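Local coordinates for protein peptide ABC transporter permease (Staphylococcus hominis, PDB 6EXS) that probably imports peptides across the membrane as a POT family transporter, and binds a thioalcohol-conjugated dipeptide, a precursor of human axillary malodour, at residues M38-Q49 against F172-F182. Numbering follows the deposited sequence.
Sequences MLIFYMYFAIHQ and FVDIRNFHGGF
M38 pushes its side chain into a hole formed by V173, F178, G181 and F182. The bend at chi3 (88°) turns CE toward F172 and F178, and CE rests 3.7 Å from F178 CD1. SD passes beside G181 CA and lies above the F182 ring face at a distance, a Met-aromatic contact. One turn further along the helix, Y42 packs against two phenylalanines. F182 points its edge at the face of the Y42 ring, with ring planes 71° apart and Y42 CD2 3.6 Å from F182 CE2. F178 meets the Y42 ring obliquely, Y42 CD1 lying 3.4 Å from F178 CG, and Y42 CA sits over the F178 face in a CH-pi contact. This buried end is tightly packed, and L105 of helix 74-106 also touches Y42 and F182.

Towards the loops the contact becomes polar and less buried. Q49 OE1 accepts a fairly straight hydrogen bond from R176 NE through a lone pair (3.1 Å, N-H...O 160°). R176 NH2 donates a hydrogen bond to V173 O (2.7 Å), so two bonds at its edge help hold the guanidinium. F45 CE2 stands over the guanidinium face, 3.5 Å from R176 CZ.

R176, with positive phi, closes helix 147-174 in a Schellman motif, and N177 occupies the N-cap of helix 178-204. The contact thus packs the C-terminal end of helix 16-44 and the loop after it against a tight interhelical turn, within the helical bundle of a major facilitator superfamily transporter.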
loop_
_atom_site.group_PDB
_atom_site.type_symbol
_atom_site.label_atom_id
_atom_site.label_comp_id
_atom_site.label_asym_id
_atom_site.label_seq_id
_atom_site.Cartn_x
_atom_site.Cartn_y
_atom_site.Cartn_z
ATOM N N MET A 38 -5.580 11.154 -8.703
ATOM C CA MET A 38 -5.329 12.366 -9.479
ATOM C C MET A 38 -3.881 12.500 -9.905
ATOM O O MET A 38 -3.627 13.026 -10.985
ATOM C CB MET A 38 -5.683 13.610 -8.650
ATOM C CG MET A 38 -7.153 13.758 -8.332
ATOM S SD MET A 38 -7.476 15.386 -7.602
ATOM C CE MET A 38 -7.752 16.320 -9.039
ATOM N N LEU A 39 -2.929 12.095 -9.036
ATOM C CA LEU A 39 -1.485 12.266 -9.254
ATOM C C LEU A 39 -0.981 11.766 -10.607
ATOM O O LEU A 39 -0.228 12.499 -11.247
ATOM C CB LEU A 39 -0.641 11.669 -8.111
ATOM C CG LEU A 39 0.756 12.290 -7.925
ATOM C CD1 LEU A 39 0.677 13.704 -7.353
ATOM C CD2 LEU A 39 1.619 11.424 -7.015
ATOM N N ILE A 40 -1.398 10.567 -11.058
ATOM C CA ILE A 40 -0.934 10.008 -12.336
ATOM C C ILE A 40 -1.311 10.918 -13.518
ATOM O O ILE A 40 -0.440 11.228 -14.326
ATOM C CB ILE A 40 -1.341 8.509 -12.550
ATOM C CG1 ILE A 40 -0.738 7.916 -13.866
ATOM C CG2 ILE A 40 -2.870 8.260 -12.454
ATOM C CD1 ILE A 40 0.781 7.752 -13.923
ATOM N N PHE A 41 -2.565 11.400 -13.577
ATOM C CA PHE A 41 -3.041 12.283 -14.643
ATOM C C PHE A 41 -2.430 13.667 -14.550
ATOM O O PHE A 41 -1.984 14.191 -15.568
ATOM C CB PHE A 41 -4.568 12.326 -14.687
ATOM C CG PHE A 41 -5.139 10.933 -14.733
ATOM C CD1 PHE A 41 -4.933 10.117 -15.839
ATOM C CD2 PHE A 41 -5.807 10.403 -13.633
ATOM C CE1 PHE A 41 -5.404 8.809 -15.853
ATOM C CE2 PHE A 41 -6.297 9.104 -13.659
ATOM C CZ PHE A 41 -6.074 8.306 -14.757
ATOM N N TYR A 42 -2.338 14.224 -13.327
ATOM C CA TYR A 42 -1.715 15.520 -13.073
ATOM C C TYR A 42 -0.260 15.546 -13.586
ATOM O O TYR A 42 0.152 16.541 -14.163
ATOM C CB TYR A 42 -1.754 15.832 -11.573
ATOM C CG TYR A 42 -1.035 17.101 -11.178
ATOM C CD1 TYR A 42 -1.399 18.332 -11.725
ATOM C CD2 TYR A 42 -0.027 17.086 -10.218
ATOM C CE1 TYR A 42 -0.772 19.512 -11.331
ATOM C CE2 TYR A 42 0.605 18.263 -9.811
ATOM C CZ TYR A 42 0.229 19.475 -10.375
ATOM O OH TYR A 42 0.844 20.642 -9.986
ATOM N N MET A 43 0.497 14.443 -13.407
ATOM C CA MET A 43 1.882 14.334 -13.871
ATOM C C MET A 43 2.051 14.276 -15.405
ATOM O O MET A 43 2.820 15.080 -15.944
ATOM C CB MET A 43 2.586 13.145 -13.209
ATOM C CG MET A 43 2.859 13.366 -11.743
ATOM S SD MET A 43 3.938 12.110 -11.051
ATOM C CE MET A 43 2.809 10.758 -10.866
ATOM N N TYR A 44 1.380 13.322 -16.107
ATOM C CA TYR A 44 1.606 13.180 -17.547
ATOM C C TYR A 44 0.690 14.045 -18.427
ATOM O O TYR A 44 1.007 14.212 -19.615
ATOM C CB TYR A 44 1.609 11.709 -18.010
ATOM C CG TYR A 44 0.263 11.099 -18.333
ATOM C CD1 TYR A 44 -0.526 10.541 -17.336
ATOM C CD2 TYR A 44 -0.173 10.980 -19.652
ATOM C CE1 TYR A 44 -1.751 9.951 -17.629
ATOM C CE2 TYR A 44 -1.387 10.366 -19.959
ATOM C CZ TYR A 44 -2.177 9.862 -18.941
ATOM O OH TYR A 44 -3.385 9.266 -19.209
ATOM N N PHE A 45 -0.393 14.641 -17.869
ATOM C CA PHE A 45 -1.229 15.538 -18.678
ATOM C C PHE A 45 -0.386 16.768 -19.059
ATOM O O PHE A 45 0.464 17.195 -18.267
ATOM C CB PHE A 45 -2.533 15.960 -17.965
ATOM C CG PHE A 45 -3.714 14.998 -17.977
ATOM C CD1 PHE A 45 -3.554 13.668 -18.365
ATOM C CD2 PHE A 45 -4.979 15.417 -17.565
ATOM C CE1 PHE A 45 -4.643 12.782 -18.358
ATOM C CE2 PHE A 45 -6.068 14.535 -17.570
ATOM C CZ PHE A 45 -5.893 13.227 -17.971
ATOM N N ALA A 46 -0.583 17.295 -20.291
ATOM C CA ALA A 46 0.136 18.456 -20.810
ATOM C C ALA A 46 -0.046 19.705 -19.941
ATOM O O ALA A 46 -1.025 19.795 -19.196
ATOM C CB ALA A 46 -0.311 18.742 -22.236
ATOM N N ILE A 47 0.906 20.666 -20.037
ATOM C CA ILE A 47 0.900 21.945 -19.307
ATOM C C ILE A 47 -0.383 22.733 -19.623
ATOM O O ILE A 47 -0.981 23.303 -18.701
ATOM C CB ILE A 47 2.186 22.789 -19.581
ATOM C CG1 ILE A 47 3.498 21.962 -19.413
ATOM C CG2 ILE A 47 2.215 24.081 -18.751
ATOM C CD1 ILE A 47 4.049 21.797 -18.000
ATOM N N HIS A 48 -0.825 22.732 -20.920
ATOM C CA HIS A 48 -2.049 23.422 -21.350
ATOM C C HIS A 48 -3.309 22.811 -20.701
ATOM O O HIS A 48 -4.335 23.485 -20.617
ATOM C CB HIS A 48 -2.165 23.550 -22.890
ATOM C CG HIS A 48 -2.328 22.268 -23.651
ATOM N ND1 HIS A 48 -3.564 21.652 -23.777
ATOM C CD2 HIS A 48 -1.425 21.582 -24.390
ATOM C CE1 HIS A 48 -3.362 20.592 -24.544
ATOM N NE2 HIS A 48 -2.089 20.509 -24.940
ATOM N N GLN A 49 -3.188 21.574 -20.176
ATOM C CA GLN A 49 -4.249 20.830 -19.484
ATOM C C GLN A 49 -4.096 20.881 -17.951
ATOM O O GLN A 49 -4.697 20.057 -17.258
ATOM C CB GLN A 49 -4.318 19.364 -19.981
ATOM C CG GLN A 49 -4.800 19.193 -21.428
ATOM C CD GLN A 49 -6.126 19.861 -21.700
ATOM O OE1 GLN A 49 -7.170 19.480 -21.160
ATOM N NE2 GLN A 49 -6.108 20.894 -22.532
ATOM N N PHE A 172 -12.799 17.244 -10.434
ATOM C CA PHE A 172 -11.626 18.117 -10.482
ATOM C C PHE A 172 -10.667 17.759 -11.606
ATOM O O PHE A 172 -10.058 18.657 -12.178
ATOM C CB PHE A 172 -10.927 18.166 -9.130
ATOM C CG PHE A 172 -11.731 18.852 -8.058
ATOM C CD1 PHE A 172 -12.659 18.143 -7.300
ATOM C CD2 PHE A 172 -11.541 20.198 -7.783
ATOM C CE1 PHE A 172 -13.397 18.773 -6.301
ATOM C CE2 PHE A 172 -12.269 20.826 -6.770
ATOM C CZ PHE A 172 -13.193 20.107 -6.035
ATOM N N VAL A 173 -10.565 16.455 -11.951
ATOM C CA VAL A 173 -9.770 15.962 -13.086
ATOM C C VAL A 173 -10.487 16.414 -14.374
ATOM O O VAL A 173 -9.830 16.943 -15.274
ATOM C CB VAL A 173 -9.549 14.423 -13.061
ATOM C CG1 VAL A 173 -8.567 13.990 -14.149
ATOM C CG2 VAL A 173 -9.071 13.952 -11.690
ATOM N N ASP A 174 -11.834 16.257 -14.436
ATOM C CA ASP A 174 -12.652 16.675 -15.588
ATOM C C ASP A 174 -12.506 18.170 -15.929
ATOM O O ASP A 174 -12.286 18.496 -17.091
ATOM C CB ASP A 174 -14.135 16.308 -15.377
ATOM C CG ASP A 174 -14.465 14.831 -15.517
ATOM O OD1 ASP A 174 -13.660 14.096 -16.128
ATOM O OD2 ASP A 174 -15.561 14.423 -15.065
ATOM N N ILE A 175 -12.601 19.068 -14.925
ATOM C CA ILE A 175 -12.462 20.520 -15.118
ATOM C C ILE A 175 -10.986 20.970 -15.086
ATOM O O ILE A 175 -10.713 22.163 -15.242
ATOM C CB ILE A 175 -13.362 21.365 -14.153
ATOM C CG1 ILE A 175 -12.946 21.199 -12.667
ATOM C CG2 ILE A 175 -14.846 21.073 -14.380
ATOM C CD1 ILE A 175 -13.472 22.258 -11.706
ATOM N N ARG A 176 -10.045 20.020 -14.891
ATOM C CA ARG A 176 -8.583 20.235 -14.853
ATOM C C ARG A 176 -8.140 21.167 -13.683
ATOM O O ARG A 176 -7.143 21.885 -13.783
ATOM C CB ARG A 176 -8.028 20.715 -16.231
ATOM C CG ARG A 176 -8.413 19.849 -17.440
ATOM C CD ARG A 176 -7.675 18.522 -17.472
ATOM N NE ARG A 176 -7.909 17.793 -18.720
ATOM C CZ ARG A 176 -8.605 16.662 -18.824
ATOM N NH1 ARG A 176 -8.745 16.072 -20.000
ATOM N NH2 ARG A 176 -9.143 16.102 -17.749
ATOM N N ASN A 177 -8.879 21.120 -12.567
ATOM C CA ASN A 177 -8.577 21.889 -11.365
ATOM C C ASN A 177 -7.876 20.947 -10.396
ATOM O O ASN A 177 -8.485 20.442 -9.456
ATOM C CB ASN A 177 -9.864 22.495 -10.771
ATOM C CG ASN A 177 -9.678 23.452 -9.612
ATOM O OD1 ASN A 177 -10.637 23.794 -8.922
ATOM N ND2 ASN A 177 -8.461 23.911 -9.351
ATOM N N PHE A 178 -6.602 20.663 -10.665
ATOM C CA PHE A 178 -5.807 19.753 -9.841
ATOM C C PHE A 178 -5.526 20.355 -8.479
ATOM O O PHE A 178 -5.828 19.707 -7.470
ATOM C CB PHE A 178 -4.535 19.296 -10.573
ATOM C CG PHE A 178 -4.817 18.467 -11.812
ATOM C CD1 PHE A 178 -5.256 17.146 -11.707
ATOM C CD2 PHE A 178 -4.665 19.012 -13.086
ATOM C CE1 PHE A 178 -5.524 16.385 -12.852
ATOM C CE2 PHE A 178 -4.939 18.250 -14.232
ATOM C CZ PHE A 178 -5.368 16.946 -14.107
ATOM N N HIS A 179 -5.061 21.630 -8.438
ATOM C CA HIS A 179 -4.798 22.348 -7.182
ATOM C C HIS A 179 -6.025 22.397 -6.244
ATOM O O HIS A 179 -5.861 22.281 -5.027
ATOM C CB HIS A 179 -4.239 23.747 -7.432
ATOM C CG HIS A 179 -2.898 23.748 -8.088
ATOM N ND1 HIS A 179 -1.928 22.817 -7.757
ATOM C CD2 HIS A 179 -2.399 24.584 -9.024
ATOM C CE1 HIS A 179 -0.884 23.107 -8.511
ATOM N NE2 HIS A 179 -1.117 24.168 -9.281
ATOM N N GLY A 180 -7.222 22.526 -6.830
ATOM C CA GLY A 180 -8.491 22.531 -6.114
ATOM C C GLY A 180 -8.831 21.167 -5.545
ATOM O O GLY A 180 -9.375 21.076 -4.441
ATOM N N GLY A 181 -8.508 20.114 -6.304
ATOM C CA GLY A 181 -8.733 18.731 -5.898
ATOM C C GLY A 181 -7.799 18.302 -4.777
ATOM O O GLY A 181 -8.229 17.652 -3.821
ATOM N N PHE A 182 -6.505 18.689 -4.888
ATOM C CA PHE A 182 -5.465 18.412 -3.897
ATOM C C PHE A 182 -5.713 19.213 -2.623
ATOM O O PHE A 182 -5.294 18.784 -1.554
ATOM C CB PHE A 182 -4.057 18.709 -4.458
ATOM C CG PHE A 182 -3.567 17.827 -5.589
ATOM C CD1 PHE A 182 -3.610 16.439 -5.484
ATOM C CD2 PHE A 182 -3.029 18.384 -6.743
ATOM C CE1 PHE A 182 -3.154 15.623 -6.527
ATOM C CE2 PHE A 182 -2.582 17.568 -7.790
ATOM C CZ PHE A 182 -2.629 16.191 -7.665
#